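Local coordinates for DUF3256 domain-containing protein (Porphyromonas gingivalis W83, PDB 2P3P) that is of unknown function but carries a magnesium-binding residue and is probably anchored in a membrane, at residues 24-29 against 57-62; 126-131 against 148-153. One frame throughout, in Å; residues are numbered along the deposited sequence. Where two conformers were deposited one is given.

Interaction 1. Residues 24-29 against 57-62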
ATOM      1  N   LEU A  24      -2.651  -9.357 -12.024  1.00 10.54           N
ATOM      2  CA  LEU A  24      -3.687  -9.034 -11.026  1.00 10.65           C
ATOM      3  C   LEU A  24      -5.097  -9.467 -11.471  1.00 11.39           C
ATOM      4  O   LEU A  24      -5.894  -8.652 -11.965  1.00 12.46           O
ATOM      5  CB  LEU A  24      -3.616  -7.533 -10.725  1.00 11.74           C
ATOM      6  CG  LEU A  24      -4.380  -6.986  -9.525  1.00 10.82           C
ATOM      7  CD1 LEU A  24      -3.692  -7.358  -8.256  1.00 12.78           C
ATOM      8  CD2 LEU A  24      -4.509  -5.443  -9.657  1.00 11.24           C
ATOM      9  N   PRO A  25      -5.428 -10.761 -11.274  1.00 11.55           N
ATOM     10  CA  PRO A  25      -6.665 -11.405 -11.703  1.00 11.09           C
ATOM     11  C   PRO A  25      -7.862 -11.209 -10.785  1.00 12.58           C
ATOM     12  O   PRO A  25      -8.516 -12.184 -10.358  1.00 11.38           O
ATOM     13  CB  PRO A  25      -6.258 -12.867 -11.783  1.00 11.25           C
ATOM     14  CG  PRO A  25      -5.290 -13.037 -10.698  1.00  8.73           C
ATOM     15  CD  PRO A  25      -4.518 -11.738 -10.646  1.00 12.14           C
ATOM     16  N   ILE A  26      -8.092  -9.932 -10.454  1.00 13.46           N
ATOM     17  CA  ILE A  26      -9.219  -9.475  -9.665  1.00 13.81           C
ATOM     18  C   ILE A  26     -10.487  -9.428 -10.496  1.00 12.22           C
ATOM     19  O   ILE A  26     -11.589  -9.732 -10.004  1.00 12.31           O
ATOM     20  CB  ILE A  26      -8.897  -8.060  -9.069  1.00 13.25           C
ATOM     21  CG1 ILE A  26      -7.664  -8.166  -8.181  1.00 15.42           C
ATOM     22  CG2 ILE A  26     -10.099  -7.466  -8.320  1.00 15.51           C
ATOM     23  CD1 ILE A  26      -7.680  -9.323  -7.306  1.00 13.25           C
ATOM     24  N   VAL A  27     -10.312  -9.003 -11.740  1.00 12.02           N
ATOM     25  CA  VAL A  27     -11.345  -9.034 -12.769  1.00 11.34           C
ATOM     26  C   VAL A  27     -10.695  -9.620 -14.003  1.00 10.99           C
ATOM     27  O   VAL A  27      -9.451  -9.652 -14.109  1.00 11.13           O
ATOM     28  CB  VAL A  27     -11.937  -7.613 -13.120  1.00 11.31           C
ATOM     29  CG1 VAL A  27     -12.746  -7.001 -11.954  1.00 10.69           C
ATOM     30  CG2 VAL A  27     -10.853  -6.627 -13.618  1.00 11.92           C
ATOM     31  N   THR A  28     -11.493 -10.051 -14.964  1.00 11.01           N
ATOM     32  CA  THR A  28     -10.918 -10.573 -16.219  1.00 11.73           C
ATOM     33  C   THR A  28     -10.400  -9.428 -17.060  1.00 12.52           C
ATOM     34  O   THR A  28     -10.744  -8.268 -16.817  1.00 13.58           O
ATOM     35  CB  THR A  28     -11.953 -11.372 -17.052  1.00 11.77           C
ATOM     36  OG1 THR A  28     -13.043 -10.510 -17.369  1.00 11.80           O
ATOM     37  CG2 THR A  28     -12.468 -12.592 -16.294  1.00 10.32           C
HETATM   38  N   MSE A  29      -9.625  -9.749 -18.099  1.00 13.41           N
HETATM   39  CA  MSE A  29      -9.086  -8.714 -18.996  1.00 13.80           C
HETATM   40  C   MSE A  29     -10.251  -7.963 -19.660  1.00 14.45           C
HETATM   41  O   MSE A  29     -10.267  -6.730 -19.751  1.00 15.22           O
HETATM   42  CB  MSE A  29      -8.183  -9.354 -20.057  1.00 13.65           C
HETATM   43  CG  MSE A  29      -7.688  -8.402 -21.125  1.00 13.19           C
HETATM   44 SE   MSE A  29      -6.503  -7.059 -20.324  0.80 19.37          SE
HETATM   45  CE  MSE A  29      -4.797  -7.904 -20.622  1.00 14.37           C
ATOM     46  N   GLY A  57     -16.720 -12.502  -6.564  1.00 19.36           N
ATOM     47  CA  GLY A  57     -16.369 -11.365  -5.750  1.00 18.09           C
ATOM     48  C   GLY A  57     -16.609 -10.010  -6.357  1.00 17.75           C
ATOM     49  O   GLY A  57     -16.454  -9.765  -7.569  1.00 17.65           O
ATOM     50  N   THR A  58     -16.945  -9.103  -5.461  1.00 16.74           N
ATOM     51  CA  THR A  58     -17.289  -7.774  -5.824  1.00 15.74           C
ATOM     52  C   THR A  58     -16.022  -6.947  -5.782  1.00 13.53           C
ATOM     53  O   THR A  58     -15.225  -7.080  -4.857  1.00 13.44           O
ATOM     54  CB  THR A  58     -18.242  -7.199  -4.818  1.00 15.89           C
ATOM     55  OG1 THR A  58     -17.619  -7.213  -3.522  1.00 21.32           O
ATOM     56  CG2 THR A  58     -19.514  -7.998  -4.782  1.00 16.78           C
ATOM     57  N   VAL A  59     -15.871  -6.070  -6.759  1.00 11.84           N
ATOM     58  CA  VAL A  59     -14.712  -5.208  -6.848  1.00 10.44           C
ATOM     59  C   VAL A  59     -15.208  -3.786  -7.064  1.00 10.43           C
ATOM     60  O   VAL A  59     -16.079  -3.576  -7.897  1.00  8.93           O
ATOM     61  CB  VAL A  59     -13.801  -5.674  -8.029  1.00 10.73           C
ATOM     62  CG1 VAL A  59     -12.486  -4.903  -8.035  1.00  9.65           C
ATOM     63  CG2 VAL A  59     -13.541  -7.191  -7.951  1.00 11.53           C
ATOM     64  N   THR A  60     -14.704  -2.825  -6.275  1.00  8.88           N
ATOM     65  CA  THR A  60     -14.939  -1.413  -6.545  1.00  8.57           C
ATOM     66  C   THR A  60     -13.662  -0.746  -7.037  1.00  8.04           C
ATOM     67  O   THR A  60     -12.554  -1.037  -6.551  1.00  7.63           O
ATOM     68  CB  THR A  60     -15.456  -0.699  -5.304  1.00  9.08           C
ATOM     69  OG1 THR A  60     -14.444  -0.720  -4.297  1.00 10.48           O
ATOM     70  CG2 THR A  60     -16.696  -1.416  -4.781  1.00  9.45           C
ATOM     71  N   PHE A  61     -13.819   0.195  -7.953  1.00  6.55           N
ATOM     72  CA  PHE A  61     -12.701   0.913  -8.532  1.00  6.62           C
ATOM     73  C   PHE A  61     -12.862   2.409  -8.318  1.00  7.21           C
ATOM     74  O   PHE A  61     -13.967   2.931  -8.479  1.00  6.85           O
ATOM     75  CB  PHE A  61     -12.646   0.658 -10.043  1.00  7.58           C
ATOM     76  CG  PHE A  61     -12.357  -0.760 -10.436  1.00  8.83           C
ATOM     77  CD1 PHE A  61     -11.055  -1.180 -10.636  1.00  9.95           C
ATOM     78  CD2 PHE A  61     -13.373  -1.674 -10.585  1.00 11.22           C
ATOM     79  CE1 PHE A  61     -10.790  -2.488 -11.006  1.00  9.08           C
ATOM     80  CE2 PHE A  61     -13.100  -2.977 -10.957  1.00 10.66           C
ATOM     81  CZ  PHE A  61     -11.797  -3.367 -11.145  1.00  8.51           C
ATOM     82  N   LEU A  62     -11.773   3.070  -7.919  1.00  7.46           N
ATOM     83  CA  LEU A  62     -11.603   4.492  -8.075  1.00  8.02           C
ATOM     84  C   LEU A  62     -10.537   4.688  -9.144  1.00  7.53           C
ATOM     85  O   LEU A  62      -9.410   4.279  -8.955  1.00  8.74           O
ATOM     86  CB  LEU A  62     -11.159   5.160  -6.775  1.00  8.73           C
ATOM     87  CG  LEU A  62     -12.166   5.078  -5.624  1.00 10.58           C
ATOM     88  CD1 LEU A  62     -11.585   5.793  -4.415  1.00 11.84           C
ATOM     89  CD2 LEU A  62     -13.512   5.660  -6.020  1.00  9.48           C
TER

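Interaction 2. Residues 126-131 against 148-153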
ATOM      1  N   PRO A 126      10.546  -0.448   7.524  1.00  9.82           N
ATOM      2  CA  PRO A 126      11.074  -0.101   8.846  1.00 10.57           C
ATOM      3  C   PRO A 126      10.951  -1.244   9.843  1.00 10.68           C
ATOM      4  O   PRO A 126      10.144  -2.151   9.617  1.00 12.18           O
ATOM      5  CB  PRO A 126      10.214   1.085   9.286  1.00 10.75           C
ATOM      6  CG  PRO A 126       9.011   1.081   8.449  1.00  9.37           C
ATOM      7  CD  PRO A 126       9.350   0.340   7.159  1.00  9.91           C
ATOM      8  N   ARG A 127      11.831  -1.233  10.850  1.00 10.77           N
ATOM      9  CA  ARG A 127      11.770  -2.141  11.998  1.00 10.94           C
ATOM     10  C   ARG A 127      10.733  -1.615  12.962  1.00  9.19           C
ATOM     11  O   ARG A 127      10.430  -0.410  12.965  1.00  8.21           O
ATOM     12  CB  ARG A 127      13.119  -2.230  12.729  1.00 10.64           C
ATOM     13  CG  ARG A 127      14.257  -2.805  11.890  1.00 12.73           C
ATOM     14  CD  ARG A 127      15.622  -2.719  12.580  1.00 15.49           C
ATOM     15  NE  ARG A 127      15.591  -3.225  13.955  1.00 20.02           N
ATOM     16  CZ  ARG A 127      16.651  -3.621  14.654  1.00 21.37           C
ATOM     17  NH1 ARG A 127      16.485  -4.049  15.891  1.00 22.27           N
ATOM     18  NH2 ARG A 127      17.867  -3.615  14.119  1.00 23.35           N
ATOM     19  N   ILE A 128      10.225  -2.493  13.821  1.00  9.21           N
ATOM     20  CA  ILE A 128       9.218  -2.036  14.768  1.00  9.45           C
ATOM     21  C   ILE A 128       9.822  -0.962  15.695  1.00  9.26           C
ATOM     22  O   ILE A 128       9.094  -0.109  16.215  1.00  8.70           O
ATOM     23  CB  ILE A 128       8.581  -3.200  15.567  1.00 10.33           C
ATOM     24  CG1 ILE A 128       7.319  -2.742  16.300  1.00 11.06           C
ATOM     25  CG2 ILE A 128       9.595  -3.807  16.590  1.00  7.55           C
ATOM     26  CD1 ILE A 128       6.212  -2.167  15.420  1.00  8.79           C
ATOM     27  N   GLU A 129      11.146  -0.978  15.917  1.00  9.38           N
ATOM     28  CA  GLU A 129      11.745  -0.022  16.845  1.00  9.12           C
ATOM     29  C   GLU A 129      11.667   1.407  16.345  1.00  9.11           C
ATOM     30  O   GLU A 129      11.764   2.355  17.148  1.00  8.36           O
ATOM     31  CB  GLU A 129      13.211  -0.376  17.221  1.00  9.16           C
ATOM     32  CG  GLU A 129      14.244  -0.235  16.076  1.00  9.71           C
ATOM     33  CD  GLU A 129      15.693  -0.370  16.537  1.00  9.35           C
ATOM     34  OE1 GLU A 129      15.974  -0.524  17.771  1.00  7.70           O
ATOM     35  OE2 GLU A 129      16.568  -0.298  15.647  1.00 10.43           O
ATOM     36  N   ASP A 130      11.530   1.552  15.026  1.00  9.47           N
ATOM     37  CA  ASP A 130      11.291   2.866  14.413  1.00  9.29           C
ATOM     38  C   ASP A 130      10.021   3.558  14.902  1.00  9.02           C
ATOM     39  O   ASP A 130       9.869   4.767  14.692  1.00  9.37           O
ATOM     40  CB  ASP A 130      11.307   2.754  12.900  1.00  8.60           C
ATOM     41  CG  ASP A 130      12.654   2.275  12.384  1.00 13.21           C
ATOM     42  OD1 ASP A 130      13.689   2.581  13.012  1.00 14.13           O
ATOM     43  OD2 ASP A 130      12.663   1.595  11.355  1.00 19.15           O
ATOM     44  N   PHE A 131       9.137   2.803  15.550  1.00  7.70           N
ATOM     45  CA  PHE A 131       7.844   3.313  16.001  1.00  8.85           C
ATOM     46  C   PHE A 131       7.878   3.507  17.523  1.00  9.25           C
ATOM     47  O   PHE A 131       6.840   3.784  18.165  1.00  8.74           O
ATOM     48  CB  PHE A 131       6.722   2.330  15.624  1.00  9.23           C
ATOM     49  CG  PHE A 131       6.490   2.203  14.159  1.00  8.39           C
ATOM     50  CD1 PHE A 131       5.586   3.048  13.505  1.00 11.19           C
ATOM     51  CD2 PHE A 131       7.191   1.279  13.404  1.00 10.71           C
ATOM     52  CE1 PHE A 131       5.373   2.957  12.146  1.00  5.41           C
ATOM     53  CE2 PHE A 131       6.990   1.201  12.027  1.00  6.06           C
ATOM     54  CZ  PHE A 131       6.068   2.051  11.409  1.00  7.27           C
ATOM     55  N   ALA A 148       7.413 -10.111  22.968  1.00  8.54           N
ATOM     56  CA  ALA A 148       7.000 -11.222  22.099  1.00  9.31           C
ATOM     57  C   ALA A 148       5.715 -10.913  21.295  1.00 10.14           C
ATOM     58  O   ALA A 148       5.452 -11.578  20.265  1.00 11.51           O
ATOM     59  CB  ALA A 148       6.862 -12.496  22.897  1.00  9.31           C
ATOM     60  N   SER A 149       4.944  -9.906  21.721  1.00  8.68           N
ATOM     61  CA  SER A 149       3.761  -9.505  20.989  1.00 10.20           C
ATOM     62  C   SER A 149       4.050  -8.479  19.862  1.00 10.32           C
ATOM     63  O   SER A 149       3.147  -8.122  19.085  1.00 11.12           O
ATOM     64  CB  SER A 149       2.685  -9.003  21.937  1.00 10.85           C
ATOM     65  OG  SER A 149       2.143 -10.084  22.668  1.00 15.93           O
ATOM     66  N   LEU A 150       5.296  -8.014  19.773  1.00  9.12           N
ATOM     67  CA  LEU A 150       5.693  -6.978  18.824  1.00  9.37           C
ATOM     68  C   LEU A 150       5.895  -7.557  17.422  1.00  9.24           C
ATOM     69  O   LEU A 150       5.943  -6.806  16.461  1.00  9.56           O
ATOM     70  CB  LEU A 150       6.992  -6.283  19.305  1.00  9.09           C
ATOM     71  CG  LEU A 150       6.875  -5.306  20.486  1.00  7.92           C
ATOM     72  CD1 LEU A 150       8.257  -4.776  20.854  1.00  7.71           C
ATOM     73  CD2 LEU A 150       5.916  -4.148  20.192  1.00 11.57           C
ATOM     74  N   THR A 151       5.987  -8.884  17.332  0.50  9.50           N
ATOM     75  CA  THR A 151       6.197  -9.596  16.063  0.50  9.85           C
ATOM     76  C   THR A 151       5.136 -10.697  15.970  0.50  9.53           C
ATOM     77  O   THR A 151       4.995 -11.474  16.911  0.50 11.48           O
ATOM     78  CB  THR A 151       7.619 -10.198  16.035  0.50 10.03           C
ATOM     79  OG1 THR A 151       8.597  -9.149  16.125  0.50 11.07           O
ATOM     80  CG2 THR A 151       7.850 -11.004  14.769  0.50  9.24           C
ATOM     81  N   PRO A 152       4.410 -10.825  14.839  1.00  9.44           N
ATOM     82  CA  PRO A 152       4.597 -10.172  13.527  1.00  8.70           C
ATOM     83  C   PRO A 152       4.329  -8.681  13.580  1.00  8.27           C
ATOM     84  O   PRO A 152       3.374  -8.235  14.198  1.00  8.07           O
ATOM     85  CB  PRO A 152       3.590 -10.900  12.612  1.00  9.72           C
ATOM     86  CG  PRO A 152       3.332 -12.167  13.290  1.00  9.90           C
ATOM     87  CD  PRO A 152       3.356 -11.854  14.744  1.00  9.44           C
ATOM     88  N   SER A 153       5.205  -7.909  12.948  1.00  7.68           N
ATOM     89  CA  SER A 153       5.128  -6.482  13.047  1.00  6.42           C
ATOM     90  C   SER A 153       4.280  -5.934  11.897  1.00  6.31           C
ATOM     91  O   SER A 153       4.781  -5.274  10.989  1.00  5.30           O
ATOM     92  CB  SER A 153       6.517  -5.874  13.057  1.00  7.08           C
ATOM     93  OG  SER A 153       7.285  -6.398  14.123  1.00  7.37           O
TER

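Interaction 1. Residues 24-29 against 57-62
Ile-26 and Val-27 set their side chains on Val-59 and Phe-61, closing the loop before helix 29-39 over one face of the seven-stranded antiparallel meandering sheet, on its strand 58-64. The contact is carried by apolar side chains, with no hydrogen bond between the two segments. Ile-26 CG2 reaches both methyls of Val-59, and its approach to Val-59 CG2, 3.5 Å, is tighter than ordinary van der Waals contact. That branch lies anti to the backbone N because chi1 is -60°, while CG1 and CD1 of the same residue lead away from the strand. Val-27 CG1 bridges two strand residues, touching Val-59 CG2 at 4.1 Å and meeting the Phe-61 ring at its edge, in the ring plane. Further out, Leu-35 of helix 29-39 touches Phe-61, Leu-51 on the neighbouring strand touches Val-27, and Ile-70 on the other flanking strand touches both Val-59 and Phe-61. The loop itself is shaped by an inverse gamma turn centred on Pro-25, in which Ile-26 N donates a hydrogen bond to Leu-24 O at 3.0 Å. Thr-28 then takes the N-cap position of helix 29-39. At the Phe-61 edge, CZ lies 3.8 Å from Val-27 CG1.

Interaction 2. Residues 126-131 against 148-153
Ile-128 packs against Leu-150 and Ser-153, joining the short 3-10 turn 128-131 to the loop that leads from helix 141-146 into strand 155-159 of the four-stranded antiparallel sheet. Ile-128 has the largest share of the buried surface. Its CB faces Ser-153 OG at 3.7 Å, a van der Waals approach of carbon to hydroxyl. With chi1 at -167°, CG1 extends anti to the backbone N and comes to Leu-150, 4.4 Å from its CD2 and 4.3 Å from its carbonyl O, at the long end of van der Waals contact. Gln-170 on strand 165-170 also touches Ile-128, and Leu-188 touches the buried Leu-150.

No hydrogen bond joins the two segments. Ser-153 OG donates to Leu-150 O at 2.7 Å, tilted 24° from the carbonyl plane, a bond that spans the cis peptide before Pro-152 and turns the hydroxyl back onto its own loop. Ser-149, a magnesium-binding residue of this protein with no metal bound to this chain, immediately precedes Leu-150 but does not itself touch 126-131. In segment 126-131, backbone bonds from Asp-130 N to Arg-127 O and from Phe-131 N to Ile-128 O close the 3-10 turn. Asp-130 also folds its carboxylate back over the start of the turn, where OD2 accepts from Arg-127 N at 3.0 Å, the donor coming from above the carboxylate plane.

The two contacts lie on opposite sides of the chain's centre, about 32 Å between centres and about 21 Å between nearest atoms, and share no secondary-structure element. Interaction 1 is a buried contact of loop and strand on the seven-stranded sheet; interaction 2 is partly buried and joins two loops beside the four-stranded sheet. Neither has a hydrogen bond between its segments. In interaction 1 aliphatic groups meet one another and an aromatic edge, whereas in interaction 2 a single isoleucine meets a leucine and a serine hydroxyl. Interaction 2 alone includes a metal-binding residue; interaction 1 lies away from that site.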